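Local structure of 3-oxoacyl-(Acyl-carrier protein) synthase (Burkholderia xenovorans, 4EFI) at residues G21-V26 with E75-G80; W83-I88 with E112-A117; R149-V154 with M179-T184. The protein probably catalyses the condensation of an acyl group with malonyl-ACP to form 3-oxoacyl-ACP, as a thiolase-fold enzyme of the ketoacyl synthase III family. All blocks are in the same frame, centred on the assembly; numbering follows the deposited sequence. Where two conformers were deposited one is given.

Contact 1: residues G21-V26 with E75-G80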
ATOM      1  N   GLY A  21       1.925 -13.356   8.970  1.00 11.96           N
ATOM      2  CA  GLY A  21       0.584 -12.885   9.298  1.00 12.28           C
ATOM      3  C   GLY A  21       0.397 -11.476   8.797  1.00 11.95           C
ATOM      4  O   GLY A  21       1.401 -10.763   8.604  1.00 12.53           O
ATOM      5  N   VAL A  22      -0.849 -11.066   8.581  1.00 12.42           N
ATOM      6  CA  VAL A  22      -1.160  -9.705   8.130  1.00 11.82           C
ATOM      7  C   VAL A  22      -2.489  -9.278   8.771  1.00 11.41           C
ATOM      8  O   VAL A  22      -3.467 -10.023   8.729  1.00 12.40           O
ATOM      9  CB  VAL A  22      -1.352  -9.616   6.598  1.00 12.69           C
ATOM     10  CG1 VAL A  22      -1.532  -8.155   6.159  1.00 14.25           C
ATOM     11  CG2 VAL A  22      -0.218 -10.266   5.831  1.00 16.37           C
ATOM     12  N   VAL A  23      -2.507  -8.118   9.416  1.00 10.74           N
ATOM     13  CA  VAL A  23      -3.759  -7.550   9.899  1.00 11.28           C
ATOM     14  C   VAL A  23      -3.914  -6.119   9.371  1.00 10.18           C
ATOM     15  O   VAL A  23      -2.942  -5.329   9.380  1.00 11.54           O
ATOM     16  CB  VAL A  23      -3.835  -7.530  11.437  1.00 12.19           C
ATOM     17  CG1 VAL A  23      -5.088  -6.829  11.932  1.00 12.11           C
ATOM     18  CG2 VAL A  23      -3.781  -8.947  11.980  1.00 13.38           C
ATOM     19  N   SER A  24      -5.124  -5.769   8.972  1.00 10.06           N
ATOM     20  CA  SER A  24      -5.461  -4.403   8.563  1.00 10.21           C
ATOM     21  C   SER A  24      -6.417  -3.813   9.574  1.00 11.75           C
ATOM     22  O   SER A  24      -7.289  -4.532  10.088  1.00 12.83           O
ATOM     23  CB  SER A  24      -6.139  -4.390   7.199  1.00 11.92           C
ATOM     24  OG  SER A  24      -5.319  -4.959   6.196  1.00 13.75           O
ATOM     25  N   CYS A  25      -6.306  -2.517   9.808  1.00 10.71           N
ATOM     26  CA  CYS A  25      -7.238  -1.770  10.651  1.00 11.10           C
ATOM     27  C   CYS A  25      -7.717  -0.552   9.874  1.00 11.59           C
ATOM     28  O   CYS A  25      -6.916   0.265   9.380  1.00 12.62           O
ATOM     29  CB  CYS A  25      -6.564  -1.314  11.950  1.00 11.53           C
ATOM     30  SG  CYS A  25      -7.670  -0.368  13.034  1.00 13.72           S
ATOM     31  N   VAL A  26      -9.027  -0.413   9.749  1.00 11.31           N
ATOM     32  CA  VAL A  26      -9.650   0.718   9.074  1.00 11.97           C
ATOM     33  C   VAL A  26     -10.464   1.551  10.060  1.00 12.20           C
ATOM     34  O   VAL A  26     -10.977   1.035  11.049  1.00 13.00           O
ATOM     35  CB  VAL A  26     -10.557   0.280   7.904  1.00 12.19           C
ATOM     36  CG1 VAL A  26      -9.728  -0.369   6.836  1.00 13.88           C
ATOM     37  CG2 VAL A  26     -11.703  -0.663   8.368  1.00 14.51           C
ATOM     38  N   GLU A  75      -1.255  -4.758  17.398  1.00 13.04           N
ATOM     39  CA  GLU A  75      -1.712  -5.429  18.617  1.00 13.56           C
ATOM     40  C   GLU A  75      -2.469  -6.688  18.298  1.00 12.47           C
ATOM     41  O   GLU A  75      -2.256  -7.735  18.927  1.00 13.43           O
ATOM     42  CB  GLU A  75      -2.578  -4.475  19.444  1.00 14.05           C
ATOM     43  CG  GLU A  75      -1.729  -3.349  20.054  1.00 18.67           C
ATOM     44  CD  GLU A  75      -2.513  -2.211  20.679  1.00 27.67           C
ATOM     45  OE1 GLU A  75      -3.634  -1.906  20.228  1.00 27.02           O
ATOM     46  OE2 GLU A  75      -1.957  -1.602  21.617  1.00 34.94           O
ATOM     47  N   LYS A  76      -3.367  -6.619  17.330  1.00 12.97           N
ATOM     48  CA  LYS A  76      -4.152  -7.776  16.947  1.00 14.01           C
ATOM     49  C   LYS A  76      -3.265  -8.856  16.324  1.00 12.13           C
ATOM     50  O   LYS A  76      -3.426 -10.047  16.607  1.00 13.76           O
ATOM     51  CB  LYS A  76      -5.266  -7.338  15.980  1.00 15.09           C
ATOM     52  CG  LYS A  76      -6.154  -8.431  15.461  1.00 15.52           C
ATOM     53  CD  LYS A  76      -7.066  -8.974  16.530  1.00 19.41           C
ATOM     54  CE  LYS A  76      -8.071  -9.944  15.935  1.00 24.76           C
ATOM     55  NZ  LYS A  76      -9.127 -10.292  16.937  1.00 28.90           N
ATOM     56  N   LEU A  77      -2.326  -8.441  15.484  1.00 11.97           N
ATOM     57  CA  LEU A  77      -1.411  -9.370  14.841  1.00 13.09           C
ATOM     58  C   LEU A  77      -0.534 -10.111  15.854  1.00 12.86           C
ATOM     59  O   LEU A  77      -0.409 -11.339  15.814  1.00 13.72           O
ATOM     60  CB  LEU A  77      -0.532  -8.602  13.864  1.00 12.93           C
ATOM     61  CG  LEU A  77       0.604  -9.355  13.167  1.00 13.16           C
ATOM     62  CD1 LEU A  77       0.094 -10.401  12.197  1.00 13.70           C
ATOM     63  CD2 LEU A  77       1.521  -8.368  12.435  1.00 13.06           C
ATOM     64  N   LEU A  78       0.082  -9.360  16.759  1.00 12.90           N
ATOM     65  CA  LEU A  78       0.950  -9.963  17.760  1.00 13.82           C
ATOM     66  C   LEU A  78       0.170 -10.909  18.666  1.00 14.67           C
ATOM     67  O   LEU A  78       0.669 -11.979  19.039  1.00 14.63           O
ATOM     68  CB  LEU A  78       1.661  -8.900  18.601  1.00 12.81           C
ATOM     69  CG  LEU A  78       2.697  -8.064  17.846  1.00 13.54           C
ATOM     70  CD1 LEU A  78       3.123  -6.875  18.664  1.00 14.97           C
ATOM     71  CD2 LEU A  78       3.904  -8.896  17.422  1.00 14.73           C
ATOM     72  N   ALA A  79      -1.035 -10.517  19.066  1.00 14.01           N
ATOM     73  CA  ALA A  79      -1.860 -11.382  19.902  1.00 13.84           C
ATOM     74  C   ALA A  79      -2.207 -12.653  19.168  1.00 14.56           C
ATOM     75  O   ALA A  79      -2.187 -13.725  19.752  1.00 16.14           O
ATOM     76  CB  ALA A  79      -3.121 -10.655  20.326  1.00 15.90           C
ATOM     77  N   GLY A  80      -2.583 -12.552  17.903  1.00 14.46           N
ATOM     78  CA  GLY A  80      -2.908 -13.729  17.120  1.00 14.34           C
ATOM     79  C   GLY A  80      -1.747 -14.683  16.944  1.00 14.67           C
ATOM     80  O   GLY A  80      -1.902 -15.896  17.037  1.00 17.11           O
TER
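Val23 and Leu77 carry this contact, one from strand 21-26 and one from helix 75-80, with their CA atoms 5.8 Å apart. Val23 works with both branches. Its CG1 stands anti to the backbone N (chi1 175°), which leaves CG2 anti to the carbonyl carbon, and the two methyls reach successive residues of the helix. CG2 of Val23 lies 3.7 Å from Leu77 CA, and the two side chains run alongside in opposite senses. CG1 of Val23 meets the aliphatic root of Lys76, 4.0 Å from its CG; the two lie roughly perpendicular, and the lysine chain, bent at chi2, then leads away from the strand. Leu77 has CG anti to the backbone N (chi1 174°), and its CD1 comes down on the strand backbone, 3.6 Å from Gly21 C. Gly21 carries no side chain, and the methyl lies directly on its backbone. No hydrogen bond crosses the interface. The segment axes approach to 7.9 Å at 149°, near antiparallel. This is helix-on-sheet packing in the thiolase fold, helix 66-81 covering the Val23 face of the mixed sheet that contains strands 17-26 and 176-184.

Contact 2: residues W83-I88 with E112-A117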
ATOM      1  N   TRP A  83       3.309 -13.739  19.487  1.00 14.98           N
ATOM      2  CA  TRP A  83       4.673 -13.243  19.541  1.00 14.88           C
ATOM      3  C   TRP A  83       4.833 -12.284  20.718  1.00 15.49           C
ATOM      4  O   TRP A  83       4.090 -11.297  20.818  1.00 17.47           O
ATOM      5  CB  TRP A  83       4.999 -12.504  18.249  1.00 15.34           C
ATOM      6  CG  TRP A  83       5.292 -13.383  17.076  1.00 15.16           C
ATOM      7  CD1 TRP A  83       5.148 -14.721  16.997  1.00 15.07           C
ATOM      8  CD2 TRP A  83       5.798 -12.954  15.806  1.00 13.86           C
ATOM      9  NE1 TRP A  83       5.534 -15.175  15.758  1.00 15.27           N
ATOM     10  CE2 TRP A  83       5.936 -14.098  15.006  1.00 13.88           C
ATOM     11  CE3 TRP A  83       6.146 -11.712  15.272  1.00 14.55           C
ATOM     12  CZ2 TRP A  83       6.417 -14.042  13.688  1.00 15.72           C
ATOM     13  CZ3 TRP A  83       6.634 -11.664  13.963  1.00 13.46           C
ATOM     14  CH2 TRP A  83       6.768 -12.815  13.197  1.00 14.18           C
ATOM     15  N   GLN A  84       5.832 -12.518  21.555  1.00 14.06           N
ATOM     16  CA  GLN A  84       6.112 -11.616  22.660  1.00 14.34           C
ATOM     17  C   GLN A  84       6.792 -10.355  22.156  1.00 15.21           C
ATOM     18  O   GLN A  84       7.596 -10.396  21.214  1.00 15.42           O
ATOM     19  CB  GLN A  84       6.982 -12.298  23.712  1.00 14.72           C
ATOM     20  CG  GLN A  84       6.422 -13.633  24.225  1.00 14.31           C
ATOM     21  CD  GLN A  84       5.008 -13.482  24.686  1.00 17.41           C
ATOM     22  OE1 GLN A  84       4.705 -12.614  25.510  1.00 20.57           O
ATOM     23  NE2 GLN A  84       4.117 -14.294  24.146  1.00 17.93           N
ATOM     24  N   ALA A  85       6.508  -9.234  22.791  1.00 15.92           N
ATOM     25  CA  ALA A  85       7.069  -7.952  22.346  1.00 14.10           C
ATOM     26  C   ALA A  85       8.596  -7.964  22.325  1.00 16.23           C
ATOM     27  O   ALA A  85       9.220  -7.341  21.468  1.00 15.93           O
ATOM     28  CB  ALA A  85       6.555  -6.851  23.260  1.00 17.71           C
ATOM     29  N   ASP A  86       9.222  -8.675  23.245  1.00 16.71           N
ATOM     30  CA  ASP A  86      10.668  -8.697  23.340  1.00 15.98           C
ATOM     31  C   ASP A  86      11.349  -9.434  22.193  1.00 16.67           C
ATOM     32  O   ASP A  86      12.571  -9.404  22.077  1.00 18.83           O
ATOM     33  CB  ASP A  86      11.147  -9.259  24.693  1.00 20.34           C
ATOM     34  CG  ASP A  86      10.696 -10.688  24.959  1.00 24.26           C
ATOM     35  OD1 ASP A  86      10.173 -11.379  24.064  1.00 25.65           O
ATOM     36  OD2 ASP A  86      10.892 -11.135  26.114  1.00 33.02           O
ATOM     37  N   SER A  87      10.557 -10.065  21.335  1.00 14.89           N
ATOM     38  CA  SER A  87      11.103 -10.857  20.231  1.00 14.80           C
ATOM     39  C   SER A  87      11.164 -10.086  18.900  1.00 14.61           C
ATOM     40  O   SER A  87      11.624 -10.621  17.890  1.00 14.95           O
ATOM     41  CB  SER A  87      10.266 -12.125  20.006  1.00 16.17           C
ATOM     42  OG  SER A  87       9.036 -11.839  19.359  1.00 15.52           O
ATOM     43  N   ILE A  88      10.683  -8.850  18.873  1.00 12.86           N
ATOM     44  CA  ILE A  88      10.652  -8.100  17.626  1.00 13.29           C
ATOM     45  C   ILE A  88      11.976  -7.374  17.380  1.00 13.35           C
ATOM     46  O   ILE A  88      12.441  -6.605  18.214  1.00 13.17           O
ATOM     47  CB  ILE A  88       9.474  -7.091  17.583  1.00 14.21           C
ATOM     48  CG1 ILE A  88       8.143  -7.797  17.911  1.00 14.08           C
ATOM     49  CG2 ILE A  88       9.422  -6.376  16.260  1.00 13.78           C
ATOM     50  CD1 ILE A  88       7.823  -9.011  17.043  1.00 14.66           C
ATOM     51  N   GLU A 112       4.867   2.135  22.014  1.00 14.37           N
ATOM     52  CA  GLU A 112       3.469   1.783  22.299  1.00 13.51           C
ATOM     53  C   GLU A 112       3.257   0.272  22.245  1.00 14.88           C
ATOM     54  O   GLU A 112       2.378  -0.248  22.933  1.00 17.26           O
ATOM     55  CB  GLU A 112       2.524   2.498  21.331  1.00 14.72           C
ATOM     56  CG  GLU A 112       2.416   3.998  21.603  1.00 16.15           C
ATOM     57  CD  GLU A 112       1.486   4.767  20.660  1.00 17.12           C
ATOM     58  OE1 GLU A 112       1.124   4.252  19.580  1.00 18.94           O
ATOM     59  OE2 GLU A 112       1.141   5.917  21.014  1.00 22.17           O
ATOM     60  N   LEU A 113       4.058  -0.429  21.442  1.00 14.12           N
ATOM     61  CA  LEU A 113       3.992  -1.894  21.362  1.00 13.31           C
ATOM     62  C   LEU A 113       4.965  -2.579  22.312  1.00 13.42           C
ATOM     63  O   LEU A 113       5.050  -3.808  22.326  1.00 15.37           O
ATOM     64  CB  LEU A 113       4.225  -2.371  19.923  1.00 13.30           C
ATOM     65  CG  LEU A 113       3.156  -1.931  18.928  1.00 14.26           C
ATOM     66  CD1 LEU A 113       3.582  -2.257  17.521  1.00 15.69           C
ATOM     67  CD2 LEU A 113       1.805  -2.570  19.253  1.00 16.50           C
ATOM     68  N   ASP A 114       5.692  -1.809  23.123  1.00 13.74           N
ATOM     69  CA  ASP A 114       6.628  -2.355  24.127  1.00 14.51           C
ATOM     70  C   ASP A 114       7.764  -3.150  23.490  1.00 15.06           C
ATOM     71  O   ASP A 114       8.255  -4.106  24.090  1.00 15.08           O
ATOM     72  CB  ASP A 114       5.912  -3.237  25.179  1.00 15.83           C
ATOM     73  CG  ASP A 114       6.797  -3.572  26.374  1.00 22.03           C
ATOM     74  OD1 ASP A 114       7.627  -2.722  26.767  1.00 22.31           O
ATOM     75  OD2 ASP A 114       6.651  -4.693  26.937  1.00 23.48           O
ATOM     76  N   LEU A 115       8.215  -2.747  22.310  1.00 14.13           N
ATOM     77  CA  LEU A 115       9.317  -3.431  21.647  1.00 14.06           C
ATOM     78  C   LEU A 115      10.632  -3.042  22.311  1.00 14.23           C
ATOM     79  O   LEU A 115      10.740  -1.976  22.925  1.00 16.01           O
ATOM     80  CB  LEU A 115       9.311  -3.106  20.146  1.00 15.24           C
ATOM     81  CG  LEU A 115       7.935  -3.244  19.475  1.00 14.37           C
ATOM     82  CD1 LEU A 115       8.021  -3.018  17.953  1.00 15.75           C
ATOM     83  CD2 LEU A 115       7.304  -4.603  19.782  1.00 15.51           C
ATOM     84  N   PRO A 116      11.657  -3.894  22.182  1.00 14.25           N
ATOM     85  CA  PRO A 116      12.882  -3.650  22.943  1.00 14.15           C
ATOM     86  C   PRO A 116      13.788  -2.586  22.333  1.00 13.91           C
ATOM     87  O   PRO A 116      13.595  -2.155  21.191  1.00 13.37           O
ATOM     88  CB  PRO A 116      13.582  -5.009  22.931  1.00 17.75           C
ATOM     89  CG  PRO A 116      13.059  -5.700  21.722  1.00 21.76           C
ATOM     90  CD  PRO A 116      11.679  -5.180  21.461  1.00 15.70           C
ATOM     91  N   ALA A 117      14.771  -2.164  23.114  1.00 13.34           N
ATOM     92  CA  ALA A 117      15.734  -1.172  22.659  1.00 13.54           C
ATOM     93  C   ALA A 117      16.533  -1.626  21.454  1.00 14.20           C
ATOM     94  O   ALA A 117      17.037  -0.798  20.702  1.00 14.92           O
ATOM     95  CB  ALA A 117      16.658  -0.825  23.804  1.00 16.08           C
TER
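Two connecting loops at the periphery of the thiolase fold meet where Ala85 and Ile88 face Leu115 and Pro116: the loop from helix 66-81 to strand 90-94, which holds a short 3-10 segment at 85-87, and the link from helix 105-112 to strand 120-124. The second loop begins with a Schellman motif, Asp114 leaving the helical conformation with positive phi (63°), and the carbonyl oxygens of Leu113 and Asp114 both lie against the first loop. CB of Ala85 sits against both, 3.3 Å from Asp114 O and 3.5 Å from Leu113 O, so a small methyl closes on the helix end. Leu115 turns its methyls to Ala85 and Ile88. Chi1 of -48° sets CG anti to the carbonyl carbon; from there the two methyls meet different atoms of Ile88: CD2 lies 3.8 Å from Ile88 CG1, while CD1 approaches Ile88 CG2 at 4.0 Å. The same CD2 also rests near Ala85 O. Ile88 and Leu115 cross obliquely, and Ile88 also packs on Leu78 of helix 66-81. No hydrogen bond joins the two loops. The 3-10 turn is instead held internally, Gln84 O accepting from both the N and the OG of Ser87, the hydroxyl in the carbonyl plane at 2.8 Å. At the more exposed side the Pro116 ring lies against backbone oxygens, with CG 3.8 Å from Asp86 O and CD 3.3 Å from Ala85 O.

Contact 3: residues R149-V154 with M179-T184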
ATOM      1  N   ARG A 149      12.600 -11.582  13.401  1.00 12.75           N
ATOM      2  CA  ARG A 149      11.197 -11.170  13.320  1.00 12.57           C
ATOM      3  C   ARG A 149      11.142  -9.676  13.032  1.00 11.61           C
ATOM      4  O   ARG A 149      11.764  -8.875  13.713  1.00 12.26           O
ATOM      5  CB  ARG A 149      10.433 -11.496  14.617  1.00 12.78           C
ATOM      6  CG  ARG A 149      10.220 -12.953  14.822  1.00 12.24           C
ATOM      7  CD  ARG A 149       9.451 -13.234  16.105  1.00 14.10           C
ATOM      8  NE  ARG A 149       9.136 -14.654  16.233  1.00 14.68           N
ATOM      9  CZ  ARG A 149       8.663 -15.234  17.327  1.00 16.17           C
ATOM     10  NH1 ARG A 149       8.457 -14.518  18.410  1.00 16.71           N
ATOM     11  NH2 ARG A 149       8.404 -16.533  17.322  1.00 17.83           N
ATOM     12  N   VAL A 150      10.367  -9.318  12.010  1.00 11.80           N
ATOM     13  CA  VAL A 150      10.236  -7.949  11.514  1.00 10.76           C
ATOM     14  C   VAL A 150       8.755  -7.612  11.412  1.00 12.64           C
ATOM     15  O   VAL A 150       7.963  -8.436  10.934  1.00 12.06           O
ATOM     16  CB  VAL A 150      10.913  -7.764  10.137  1.00 12.21           C
ATOM     17  CG1 VAL A 150      10.676  -6.360   9.583  1.00 12.49           C
ATOM     18  CG2 VAL A 150      12.412  -8.053  10.243  1.00 13.13           C
ATOM     19  N   LEU A 151       8.391  -6.418  11.868  1.00 11.16           N
ATOM     20  CA  LEU A 151       7.053  -5.864  11.666  1.00 11.25           C
ATOM     21  C   LEU A 151       7.102  -4.747  10.629  1.00 10.59           C
ATOM     22  O   LEU A 151       7.927  -3.835  10.711  1.00 12.37           O
ATOM     23  CB  LEU A 151       6.488  -5.306  12.979  1.00 11.78           C
ATOM     24  CG  LEU A 151       6.250  -6.358  14.067  1.00 11.24           C
ATOM     25  CD1 LEU A 151       5.662  -5.677  15.293  1.00 13.67           C
ATOM     26  CD2 LEU A 151       5.309  -7.442  13.581  1.00 14.07           C
ATOM     27  N   LEU A 152       6.204  -4.845   9.641  1.00 10.60           N
ATOM     28  CA  LEU A 152       6.036  -3.820   8.638  1.00 10.97           C
ATOM     29  C   LEU A 152       4.724  -3.120   8.883  1.00 10.54           C
ATOM     30  O   LEU A 152       3.649  -3.704   8.691  1.00 11.06           O
ATOM     31  CB  LEU A 152       6.041  -4.403   7.222  1.00 11.99           C
ATOM     32  CG  LEU A 152       7.190  -5.325   6.850  1.00 12.20           C
ATOM     33  CD1 LEU A 152       6.921  -5.910   5.475  1.00 13.77           C
ATOM     34  CD2 LEU A 152       8.515  -4.606   6.904  1.00 13.83           C
ATOM     35  N   ALA A 153       4.817  -1.871   9.316  1.00 10.60           N
ATOM     36  CA  ALA A 153       3.658  -1.035   9.592  1.00 10.85           C
ATOM     37  C   ALA A 153       3.461  -0.152   8.374  1.00 11.34           C
ATOM     38  O   ALA A 153       4.246   0.769   8.126  1.00 11.80           O
ATOM     39  CB  ALA A 153       3.924  -0.192  10.832  1.00 11.00           C
ATOM     40  N   VAL A 154       2.462  -0.457   7.542  1.00 10.70           N
ATOM     41  CA  VAL A 154       2.286   0.191   6.256  1.00 11.19           C
ATOM     42  C   VAL A 154       0.876   0.783   6.253  1.00 11.90           C
ATOM     43  O   VAL A 154      -0.119   0.050   6.348  1.00 12.11           O
ATOM     44  CB  VAL A 154       2.496  -0.782   5.090  1.00 12.39           C
ATOM     45  CG1 VAL A 154       2.307  -0.045   3.745  1.00 12.93           C
ATOM     46  CG2 VAL A 154       3.873  -1.429   5.205  1.00 11.72           C
ATOM     47  N   MET A 179      -0.391  -4.058   9.542  1.00 11.00           N
ATOM     48  CA  MET A 179       0.833  -4.617  10.086  1.00 10.91           C
ATOM     49  C   MET A 179       1.045  -6.002   9.495  1.00 11.11           C
ATOM     50  O   MET A 179       0.142  -6.828   9.548  1.00 12.24           O
ATOM     51  CB  MET A 179       0.800  -4.665  11.627  1.00 12.49           C
ATOM     52  CG  MET A 179       2.182  -4.912  12.238  1.00 11.73           C
ATOM     53  SD  MET A 179       3.238  -3.429  12.176  1.00 12.02           S
ATOM     54  CE  MET A 179       2.673  -2.573  13.630  1.00 12.83           C
ATOM     55  N   THR A 180       2.242  -6.234   8.966  1.00 10.56           N
ATOM     56  CA  THR A 180       2.663  -7.511   8.399  1.00 12.28           C
ATOM     57  C   THR A 180       3.827  -8.037   9.215  1.00 11.89           C
ATOM     58  O   THR A 180       4.769  -7.287   9.528  1.00 12.21           O
ATOM     59  CB  THR A 180       3.123  -7.341   6.929  1.00 12.43           C
ATOM     60  OG1 THR A 180       2.019  -6.885   6.138  1.00 12.02           O
ATOM     61  CG2 THR A 180       3.636  -8.664   6.332  1.00 13.15           C
ATOM     62  N   ALA A 181       3.766  -9.313   9.583  1.00 11.49           N
ATOM     63  CA  ALA A 181       4.836  -9.983  10.329  1.00 12.45           C
ATOM     64  C   ALA A 181       5.663 -10.787   9.358  1.00 11.88           C
ATOM     65  O   ALA A 181       5.116 -11.532   8.548  1.00 12.56           O
ATOM     66  CB  ALA A 181       4.244 -10.933  11.368  1.00 13.28           C
ATOM     67  N   LEU A 182       6.978 -10.663   9.470  1.00 11.88           N
ATOM     68  CA  LEU A 182       7.923 -11.478   8.726  1.00 12.25           C
ATOM     69  C   LEU A 182       8.766 -12.270   9.706  1.00 12.83           C
ATOM     70  O   LEU A 182       9.134 -11.766  10.752  1.00 12.73           O
ATOM     71  CB  LEU A 182       8.871 -10.623   7.884  1.00 12.02           C
ATOM     72  CG  LEU A 182       8.259  -9.624   6.936  1.00 11.29           C
ATOM     73  CD1 LEU A 182       9.392  -8.884   6.239  1.00 13.96           C
ATOM     74  CD2 LEU A 182       7.350 -10.299   5.908  1.00 13.39           C
ATOM     75  N   GLU A 183       9.109 -13.503   9.346  1.00 13.24           N
ATOM     76  CA  GLU A 183       9.931 -14.362  10.205  1.00 13.94           C
ATOM     77  C   GLU A 183      10.913 -15.199   9.391  1.00 14.54           C
ATOM     78  O   GLU A 183      10.641 -15.587   8.259  1.00 14.70           O
ATOM     79  CB  GLU A 183       9.059 -15.305  11.061  1.00 15.18           C
ATOM     80  CG  GLU A 183       9.831 -16.000  12.195  1.00 15.27           C
ATOM     81  CD  GLU A 183       8.959 -16.767  13.173  1.00 16.01           C
ATOM     82  OE1 GLU A 183       7.942 -17.341  12.742  1.00 17.58           O
ATOM     83  OE2 GLU A 183       9.325 -16.795  14.370  1.00 16.19           O
ATOM     84  N   THR A 184      12.060 -15.480   9.984  0.69 15.03           N
ATOM     85  CA  THR A 184      12.995 -16.442   9.447  0.69 17.11           C
ATOM     86  C   THR A 184      12.253 -17.755   9.117  0.69 17.92           C
ATOM     87  O   THR A 184      11.373 -18.203   9.870  0.69 18.95           O
ATOM     88  CB  THR A 184      14.188 -16.614  10.450  0.69 20.64           C
ATOM     89  OG1 THR A 184      15.126 -17.577   9.961  0.69 25.35           O
ATOM     90  CG2 THR A 184      13.708 -17.008  11.817  0.69 19.86           C
TER
HETATM   91  O   HOH W   1       1.855  -4.181   6.504  1.00 11.08           O
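Glu183 OE2 is gripped by two nitrogens of Arg149, side-on, in a salt bridge between adjacent strands. NE lies 2.8 Å from Glu183 OE2 with an N-H...O angle of 159°, and NH2 reaches the same oxygen at 3.1 Å over a more bent path. The oxygen stays in the guanidinium plane, but the carboxylate is turned 53° from it, and both nitrogens approach from the same face of the carboxylate, NE well above its plane and NH2 on the syn side. The two side chains run side by side, pointing the same way; Arg149 is extended from CG to NE. The guanidinium has further partners, Ser87 OG at NH1 and the Trp83 ring in a cation-pi contact. Between the antiparallel strands, four backbone bonds join the pairs Val150-Leu182 and Leu152-Thr180, with Leu152 N to Thr180 O at 2.8 Å. On the face of Leu151, Ala153 and Met179, the methionine is bent at chi2 (75°), placing SD 3.6 Å from Ala153 CB and 3.8 Å from Leu151 CB. On the other face Leu152 CD1 meets Leu182 CD1 at 3.9 Å. A water donates to Leu152 O and pairs with Thr180 OG1, which also bonds Tyr131. The chemistry thus grades from a buried, mainly apolar stretch to a partly exposed end where the ion pair links the non-hydrogen-bonded pair Arg149-Glu183.

In the fold
All three contacts lie on one side of the chain's centre, and their chemistry follows the elements they join as much as their depth. Contacts 1 and 3 are buried and share a sheet: strands 17-26 and 176-184 are neighbours, joined by backbone hydrogen bonds such as that between Val23 and Met179, and Leu77 packs on Met179 and Ala181. Yet contact 1 is van der Waals packing without hydrogen bonds, whereas contact 3 is built on backbone bonds and ends in an ion pair. Contact 2 lies farthest out, its centre about 24 Å from the centre of the chain, partly buried and without hydrogen bonds between its loops. Its Trp83 and Ser87 meet Arg149 of contact 3, while Leu78 touches Ile88 beside contact 1.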